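Local coordinates for glutamine aminotransferase class-II domain protein (Ruegeria pomeroyi, PDB 3MDN), which probably hydrolyses glutamine to release ammonia, as class-II glutamine amidotransferases of the Ntn hydrolase superfamily do, though its own acceptor substrate is not established, at residues N99-F104 with K140-E146; L151-E155 with R167-L172; E238-M244 with E254-A258. One frame throughout, in Å; residues are numbered along the deposited sequence.

Followed from the N terminus, the three contacts come one after another, each closed before the next opens. Contact 1 closes the long loop from N99-F104, which leads into strand 104-106, to K140-E146 at the start of helix 144-154. The far end of that helix then enters contact 2, where the turn after it brings L151-E155 against R167-L172 of helix 161-179. Contact 3 closes the tight hairpin of strands 243-248 and 251-256 and adds the end of strand 237-238 and the loop after it. It lies on the opposite side of the chain's centre from contact 1, yet touches contact 2: I169 CD1 packs 3.7 Å from F257 CZ, joining helix 161-179 to the hairpin.

Contact 1: N99-F104 with K140-E146; sequences NNCHPF and KGSTDSE
The N-terminal end of helix 144-154, with T143 as its N-cap, is where N100, H102 and F104 dock in this class-II amidotransferase domain. F104 makes the aromatic part of the contact. Its ring lies under the root of E146, whose CB stands 3.8 Å from the ring centroid and 20° off the normal, a CH-pi contact over one face. C101 O and H102 CA occupy the opposite face, while N99 O lies in plane at the edge. A chi1 of -172° swings CG of E146 away from the backbone N, and the extended chain beyond it runs across the phenyl side chain and carries the carboxylate past the ring toward the preceding loop. There OE1 takes G141 N on its syn lone pair at 2.9 Å, and OE2 accepts from K140 N at 3.1 Å. T143 OG1 receives E146 N at 3.1 Å, the capping bond, and lies 3.5 Å from F104 CZ. The T143 methyl lies alongside N100, CG2 reaching 3.4 Å from N100 CG. H102 brings NE2 to within 2.8 Å of S145 OG, the hydroxyl near the imidazole plane, although the place of that hydroxyl is less certain. On the other segment, N99 OD1 accepts from C101 N at 2.7 Å and makes an Asx turn. R139 adds a salt bridge to E146 OE1. The chemistry implies a carboxylate fixed by two backbone N-H groups and an arginine, which would probably stabilise its negative charge and keep CB over the face of the phenyl ring.

Contact 2: L151-E155 with R167-L172; sequences LALSE and RAIARL
E155, the residue at which the chain leaves helix 144-154, reaches across to R167 and R171 on one side of helix 161-179, a worked case of a helix end clasped by arginines one turn apart. The ionic part is a three-residue network in which each carboxylate oxygen has its own arginine. R167 approaches side-on: NE meets E155 OE1 at 3.0 Å on the anti side but tilted out of the carboxylate plane, while NH1 donates to the backbone E155 O at 2.7 Å, almost straight at 170° and within the guanidinium plane. One arginine therefore holds both the main chain and the side chain of the same glutamate. R171 serves the second oxygen, its NH1 lying 2.8 Å from E155 OE2, again on the anti side and tilted, with carboxylate and guanidinium planes 90° apart. The bend of E155 at chi2 (-70°) sets the carboxylate between the two arginines and lays CG 3.9 Å from R167 CB, so that the stem also packs.

The apolar part is built on small residues. A168 CB sits 3.8 Å from L151 CB and 4.1 Å from A152 CB, and alanine at both A152 and A168 permits backbones whose CA atoms are 5.1 Å apart. L151 then extends CD1 to L172 CG at 3.9 Å.

Beyond the pair, D160 makes a further salt bridge to R167 NH1, and L148, earlier on helix 144-154, packs on A168, I169 and L172. A130 and I131 also pack on L151. I169 and L172 rest on strand 185-192, and helix 161-179 thus packs against both helix 144-154 and that strand.

Contact 3: E238-M244 with E254-A258; sequences ELRPGRM and ERDFA
R243 folds back over the antiparallel hairpin to hold two acidic side chains of the opposite strand, E254 and D256. Bends at chi2 (-69°) and chi3 (-86°) return its guanidinium across the strand although CB points away from it. NE and NH2 then grip one oxygen side-on: E254 OE1 lies 2.9 Å from R243 NE and 3.1 Å from R243 NH2. NH1 turns to D256 OD1 at 2.7 Å, approaching from above the carboxylate plane. Both oxygens lie near the guanidinium plane, whose faces look toward the backbone at R255 N and toward R240 NH2. Replacing R243 with an alanine would probably leave the E254 and D256 carboxylates without the cation that links them, and so free D256 to turn. E254 is extended beyond CG and packs beside L239, whose CD1 approaches E254 CD to 3.5 Å. E254 OE1 also accepts from a water that donates to E238 O and accepts from R240 N, and OE2 is hydrogen-bonded to Y213 OH. On the other face of the hairpin the selenomethionine M244, with CG anti to N (chi1 173°) and the chain extended through chi2, carries SE to 5.3 Å from the F257 ring centroid, obliquely, in a Met-aromatic contact. The backbone pairs through M244 N to R255 O, 2.9 Å, and F257 N to G242 O, 2.9 Å.

G242 and R243 together face R201 in a G1 beta bulge, which joins the hairpin to strand 197-203. F257 meets the H162 ring edge-to-face and packs on L165 and I169 of helix 161-179, so that one face of the hairpin leans on that helix.

Contact 1: N99-F104 with K140-E146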
# COMPACT_ATOMS: atom_id res chain seq x y z
N ASN D 99 -12.44 -7.10 0.21
CA ASN D 99 -12.24 -5.74 -0.28
C ASN D 99 -13.56 -5.00 -0.66
O ASN D 99 -14.56 -5.64 -1.03
CB ASN D 99 -11.22 -5.74 -1.43
CG ASN D 99 -10.70 -4.35 -1.77
OD1 ASN D 99 -11.37 -3.57 -2.45
ND2 ASN D 99 -9.48 -4.03 -1.31
N ASN D 100 -13.52 -3.67 -0.54
CA ASN D 100 -14.68 -2.78 -0.69
C ASN D 100 -14.58 -1.83 -1.92
O ASN D 100 -15.34 -0.84 -2.04
CB ASN D 100 -14.89 -1.97 0.61
CG ASN D 100 -15.41 -2.82 1.81
OD1 ASN D 100 -15.71 -2.27 2.88
ND2 ASN D 100 -15.53 -4.14 1.63
N CYS D 101 -13.67 -2.15 -2.85
CA CYS D 101 -13.50 -1.36 -4.09
C CYS D 101 -14.16 -2.04 -5.29
O CYS D 101 -14.15 -3.26 -5.39
CB CYS D 101 -12.01 -1.12 -4.39
SG CYS D 101 -11.17 -0.00 -3.23
N HIS D 102 -14.73 -1.26 -6.20
CA HIS D 102 -15.29 -1.86 -7.42
C HIS D 102 -14.17 -1.83 -8.45
O HIS D 102 -13.13 -1.23 -8.21
CB HIS D 102 -16.46 -1.07 -7.93
CG HIS D 102 -17.55 -0.82 -6.93
ND1 HIS D 102 -17.30 -0.36 -5.64
CD2 HIS D 102 -18.89 -0.91 -7.05
CE1 HIS D 102 -18.45 -0.20 -5.01
NE2 HIS D 102 -19.43 -0.50 -5.85
N PRO D 103 -14.32 -2.56 -9.55
CA PRO D 103 -15.34 -3.54 -9.83
C PRO D 103 -15.17 -4.79 -8.96
O PRO D 103 -14.15 -4.93 -8.27
CB PRO D 103 -15.08 -3.90 -11.30
CG PRO D 103 -14.21 -2.81 -11.82
CD PRO D 103 -13.37 -2.44 -10.66
N PHE D 104 -16.21 -5.61 -8.97
CA PHE D 104 -16.24 -6.95 -8.42
C PHE D 104 -16.27 -7.94 -9.61
O PHE D 104 -16.65 -7.58 -10.71
CB PHE D 104 -17.48 -7.13 -7.53
CG PHE D 104 -17.52 -6.15 -6.36
CD1 PHE D 104 -16.77 -6.40 -5.21
CD2 PHE D 104 -18.27 -4.97 -6.43
CE1 PHE D 104 -16.78 -5.51 -4.13
CE2 PHE D 104 -18.30 -4.08 -5.37
CZ PHE D 104 -17.55 -4.36 -4.21
N LYS D 140 -16.47 -11.21 -0.18
CA LYS D 140 -15.14 -10.96 0.45
C LYS D 140 -15.11 -9.73 1.34
O LYS D 140 -14.28 -9.64 2.21
CB LYS D 140 -14.05 -10.84 -0.63
CG LYS D 140 -13.88 -12.09 -1.49
CD LYS D 140 -13.58 -13.27 -0.57
CE LYS D 140 -13.07 -14.46 -1.36
NZ LYS D 140 -12.92 -15.65 -0.48
N GLY D 141 -16.00 -8.78 1.12
CA GLY D 141 -16.01 -7.58 1.96
C GLY D 141 -17.38 -7.36 2.56
O GLY D 141 -18.15 -8.31 2.78
N SER D 142 -17.70 -6.10 2.83
CA SER D 142 -18.93 -5.82 3.53
C SER D 142 -19.80 -4.77 2.85
O SER D 142 -20.72 -4.25 3.47
CB SER D 142 -18.63 -5.44 4.99
OG SER D 142 -18.09 -4.13 5.07
N THR D 143 -19.55 -4.46 1.57
CA THR D 143 -20.38 -3.46 0.90
C THR D 143 -21.75 -3.96 0.39
O THR D 143 -21.95 -5.16 0.12
CB THR D 143 -19.67 -2.77 -0.30
OG1 THR D 143 -19.55 -3.67 -1.41
CG2 THR D 143 -18.33 -2.19 0.12
N ASP D 144 -22.65 -3.00 0.20
CA ASP D 144 -23.94 -3.25 -0.46
C ASP D 144 -23.78 -3.52 -1.93
O ASP D 144 -24.51 -4.32 -2.49
CB ASP D 144 -24.92 -2.11 -0.23
CG ASP D 144 -24.34 -0.73 -0.57
OD1 ASP D 144 -23.33 -0.62 -1.29
OD2 ASP D 144 -24.94 0.28 -0.13
N SER D 145 -22.82 -2.86 -2.56
CA SER D 145 -22.54 -3.10 -3.97
C SER D 145 -22.23 -4.56 -4.25
O SER D 145 -22.69 -5.12 -5.23
CB SER D 145 -21.35 -2.25 -4.42
OG SER D 145 -21.65 -0.88 -4.22
N GLU D 146 -21.42 -5.16 -3.38
CA GLU D 146 -20.97 -6.54 -3.57
C GLU D 146 -22.13 -7.50 -3.37
O GLU D 146 -22.30 -8.44 -4.13
CB GLU D 146 -19.79 -6.87 -2.67
CG GLU D 146 -19.17 -8.24 -2.97
CD GLU D 146 -18.02 -8.61 -2.08
OE1 GLU D 146 -18.03 -8.26 -0.87
OE2 GLU D 146 -17.12 -9.34 -2.59

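Contact 2: L151-E155 with R167-L172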
# COMPACT_ATOMS: atom_id res chain seq x y z
N LEU D 151 -26.12 -11.27 -5.24
CA LEU D 151 -27.57 -11.50 -5.31
C LEU D 151 -28.06 -11.61 -6.75
O LEU D 151 -28.93 -12.41 -7.04
CB LEU D 151 -28.35 -10.37 -4.65
CG LEU D 151 -28.61 -10.17 -3.15
CD1 LEU D 151 -30.02 -9.56 -3.03
CD2 LEU D 151 -28.58 -11.45 -2.35
N ALA D 152 -27.54 -10.78 -7.65
CA ALA D 152 -27.93 -10.88 -9.05
C ALA D 152 -27.45 -12.21 -9.67
O ALA D 152 -28.19 -12.84 -10.43
CB ALA D 152 -27.44 -9.67 -9.85
N LEU D 153 -26.22 -12.61 -9.35
CA LEU D 153 -25.77 -13.98 -9.70
C LEU D 153 -26.72 -15.03 -9.14
O LEU D 153 -27.18 -15.91 -9.89
CB LEU D 153 -24.30 -14.24 -9.29
CG LEU D 153 -23.31 -13.53 -10.23
CD1 LEU D 153 -21.93 -13.28 -9.62
CD2 LEU D 153 -23.19 -14.24 -11.59
N SER D 154 -27.03 -14.95 -7.84
CA SER D 154 -27.96 -15.90 -7.19
C SER D 154 -29.31 -15.95 -7.92
O SER D 154 -29.95 -16.99 -7.98
CB SER D 154 -28.19 -15.53 -5.72
OG SER D 154 -26.95 -15.40 -5.04
N GLU D 155 -29.71 -14.81 -8.51
CA GLU D 155 -30.98 -14.70 -9.24
C GLU D 155 -30.89 -15.04 -10.75
O GLU D 155 -31.83 -14.78 -11.48
CB GLU D 155 -31.57 -13.29 -9.08
CG GLU D 155 -32.09 -12.92 -7.68
CD GLU D 155 -33.37 -13.68 -7.29
OE1 GLU D 155 -34.07 -14.19 -8.17
OE2 GLU D 155 -33.67 -13.80 -6.09
N ARG D 167 -34.63 -8.60 -10.04
CA ARG D 167 -34.99 -9.34 -8.81
C ARG D 167 -34.08 -9.04 -7.59
O ARG D 167 -34.55 -8.90 -6.44
CB ARG D 167 -35.06 -10.85 -9.09
CG ARG D 167 -36.30 -11.30 -9.89
CD ARG D 167 -36.38 -12.86 -10.04
NE ARG D 167 -35.24 -13.39 -10.77
CZ ARG D 167 -35.18 -13.46 -12.10
NH1 ARG D 167 -34.10 -13.94 -12.70
NH2 ARG D 167 -36.20 -13.06 -12.83
N ALA D 168 -32.77 -8.94 -7.83
CA ALA D 168 -31.83 -8.61 -6.76
C ALA D 168 -32.16 -7.22 -6.17
O ALA D 168 -32.16 -7.02 -4.94
CB ALA D 168 -30.43 -8.63 -7.29
N ILE D 169 -32.47 -6.28 -7.05
CA ILE D 169 -32.83 -4.93 -6.58
C ILE D 169 -34.12 -4.91 -5.76
O ILE D 169 -34.17 -4.29 -4.68
CB ILE D 169 -32.88 -3.96 -7.78
CG1 ILE D 169 -31.44 -3.60 -8.19
CG2 ILE D 169 -33.69 -2.70 -7.46
CD1 ILE D 169 -31.40 -2.91 -9.53
N ALA D 170 -35.17 -5.58 -6.26
CA ALA D 170 -36.43 -5.72 -5.51
C ALA D 170 -36.18 -6.24 -4.09
O ALA D 170 -36.68 -5.69 -3.10
CB ALA D 170 -37.42 -6.66 -6.25
N ARG D 171 -35.40 -7.30 -4.01
CA ARG D 171 -35.09 -7.91 -2.72
C ARG D 171 -34.38 -6.94 -1.77
O ARG D 171 -34.76 -6.79 -0.60
CB ARG D 171 -34.24 -9.15 -2.94
CG ARG D 171 -35.05 -10.41 -2.99
CD ARG D 171 -35.13 -11.02 -1.55
NE ARG D 171 -34.35 -12.24 -1.38
CZ ARG D 171 -33.80 -12.93 -2.38
NH1 ARG D 171 -33.95 -12.50 -3.62
NH2 ARG D 171 -33.12 -14.03 -2.13
N LEU D 172 -33.36 -6.24 -2.27
CA LEU D 172 -32.63 -5.32 -1.38
C LEU D 172 -33.45 -4.09 -1.02
O LEU D 172 -33.36 -3.57 0.10
CB LEU D 172 -31.30 -4.90 -1.99
CG LEU D 172 -30.13 -5.88 -1.86
CD1 LEU D 172 -28.94 -5.39 -2.66
CD2 LEU D 172 -29.75 -6.07 -0.42

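Contact 3: E238-M244 with E254-A258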
# COMPACT_ATOMS: atom_id res chain seq x y z
N GLU D 238 -28.13 10.69 -22.46
CA GLU D 238 -28.46 10.34 -21.09
C GLU D 238 -29.26 9.02 -21.01
O GLU D 238 -30.27 8.88 -21.70
CB GLU D 238 -29.25 11.48 -20.40
CG GLU D 238 -29.51 11.17 -18.89
CD GLU D 238 -30.13 12.33 -18.11
OE1 GLU D 238 -29.94 13.49 -18.49
OE2 GLU D 238 -30.84 12.08 -17.11
N LEU D 239 -28.86 8.07 -20.17
CA LEU D 239 -29.71 6.91 -19.94
C LEU D 239 -30.67 7.33 -18.83
O LEU D 239 -30.25 7.57 -17.71
CB LEU D 239 -28.88 5.66 -19.55
CG LEU D 239 -29.61 4.36 -19.19
CD1 LEU D 239 -30.32 3.73 -20.39
CD2 LEU D 239 -28.63 3.33 -18.58
N ARG D 240 -31.96 7.43 -19.14
CA ARG D 240 -32.94 7.85 -18.13
C ARG D 240 -33.10 6.83 -16.99
O ARG D 240 -32.86 5.62 -17.19
CB ARG D 240 -34.28 8.16 -18.81
CG ARG D 240 -34.15 9.34 -19.79
CD ARG D 240 -35.49 9.77 -20.44
NE ARG D 240 -36.36 8.64 -20.81
CZ ARG D 240 -36.11 7.77 -21.80
NH1 ARG D 240 -35.01 7.87 -22.54
NH2 ARG D 240 -36.97 6.79 -22.04
N PRO D 241 -33.50 7.31 -15.80
CA PRO D 241 -33.81 6.39 -14.69
C PRO D 241 -34.90 5.40 -15.13
O PRO D 241 -35.74 5.77 -15.92
CB PRO D 241 -34.38 7.31 -13.59
CG PRO D 241 -34.13 8.69 -14.03
CD PRO D 241 -33.91 8.69 -15.52
N GLY D 242 -34.87 4.17 -14.64
CA GLY D 242 -35.90 3.18 -15.04
C GLY D 242 -35.59 2.52 -16.38
O GLY D 242 -36.49 2.05 -17.07
N ARG D 243 -34.31 2.49 -16.74
CA ARG D 243 -33.85 2.03 -18.08
C ARG D 243 -32.60 1.15 -17.98
O ARG D 243 -31.80 1.33 -17.08
CB ARG D 243 -33.52 3.23 -19.00
CG ARG D 243 -34.67 4.16 -19.30
CD ARG D 243 -35.72 3.49 -20.21
NE ARG D 243 -35.37 3.65 -21.62
CZ ARG D 243 -36.09 3.18 -22.63
NH1 ARG D 243 -37.19 2.49 -22.41
NH2 ARG D 243 -35.69 3.39 -23.87
N MSE D 244 -32.44 0.23 -18.93
CA MSE D 244 -31.24 -0.61 -19.03
C MSE D 244 -30.68 -0.56 -20.45
O MSE D 244 -31.42 -0.69 -21.44
CB MSE D 244 -31.53 -2.07 -18.64
CG MSE D 244 -30.33 -3.03 -18.89
SE MSE D 244 -30.50 -4.80 -18.00
CE MSE D 244 -30.70 -4.12 -16.23
N GLU D 254 -31.73 0.28 -25.71
CA GLU D 254 -32.31 0.51 -24.39
C GLU D 254 -33.62 -0.24 -24.22
O GLU D 254 -34.29 -0.56 -25.20
CB GLU D 254 -32.60 1.99 -24.18
CG GLU D 254 -31.40 2.87 -23.85
CD GLU D 254 -31.83 4.31 -23.53
OE1 GLU D 254 -32.92 4.50 -22.96
OE2 GLU D 254 -31.06 5.24 -23.84
N ARG D 255 -34.02 -0.43 -22.97
CA ARG D 255 -35.13 -1.29 -22.59
C ARG D 255 -35.62 -0.76 -21.24
O ARG D 255 -34.81 -0.27 -20.44
CB ARG D 255 -34.54 -2.67 -22.38
CG ARG D 255 -35.23 -3.82 -23.01
CD ARG D 255 -34.39 -5.06 -22.67
NE ARG D 255 -35.20 -6.02 -21.92
CZ ARG D 255 -34.85 -7.28 -21.64
NH1 ARG D 255 -33.68 -7.78 -22.04
NH2 ARG D 255 -35.70 -8.03 -20.96
N ASP D 256 -36.91 -0.88 -20.95
CA ASP D 256 -37.46 -0.46 -19.65
C ASP D 256 -36.90 -1.36 -18.55
O ASP D 256 -36.60 -2.53 -18.79
CB ASP D 256 -39.01 -0.47 -19.59
CG ASP D 256 -39.66 0.68 -20.40
OD1 ASP D 256 -39.03 1.75 -20.62
OD2 ASP D 256 -40.84 0.51 -20.81
N PHE D 257 -36.74 -0.80 -17.36
CA PHE D 257 -36.14 -1.54 -16.27
C PHE D 257 -36.74 -1.08 -14.95
O PHE D 257 -36.63 0.08 -14.57
CB PHE D 257 -34.61 -1.35 -16.25
CG PHE D 257 -33.92 -2.04 -15.09
CD1 PHE D 257 -33.67 -3.41 -15.14
CD2 PHE D 257 -33.55 -1.33 -13.95
CE1 PHE D 257 -33.03 -4.07 -14.09
CE2 PHE D 257 -32.92 -1.98 -12.88
CZ PHE D 257 -32.65 -3.37 -12.95
N ALA D 258 -37.41 -1.99 -14.26
CA ALA D 258 -37.94 -1.67 -12.94
C ALA D 258 -37.73 -2.90 -12.06
O ALA D 258 -37.70 -4.00 -12.60
CB ALA D 258 -39.42 -1.28 -13.04
O HOH W 1 -32.61 6.94 -21.81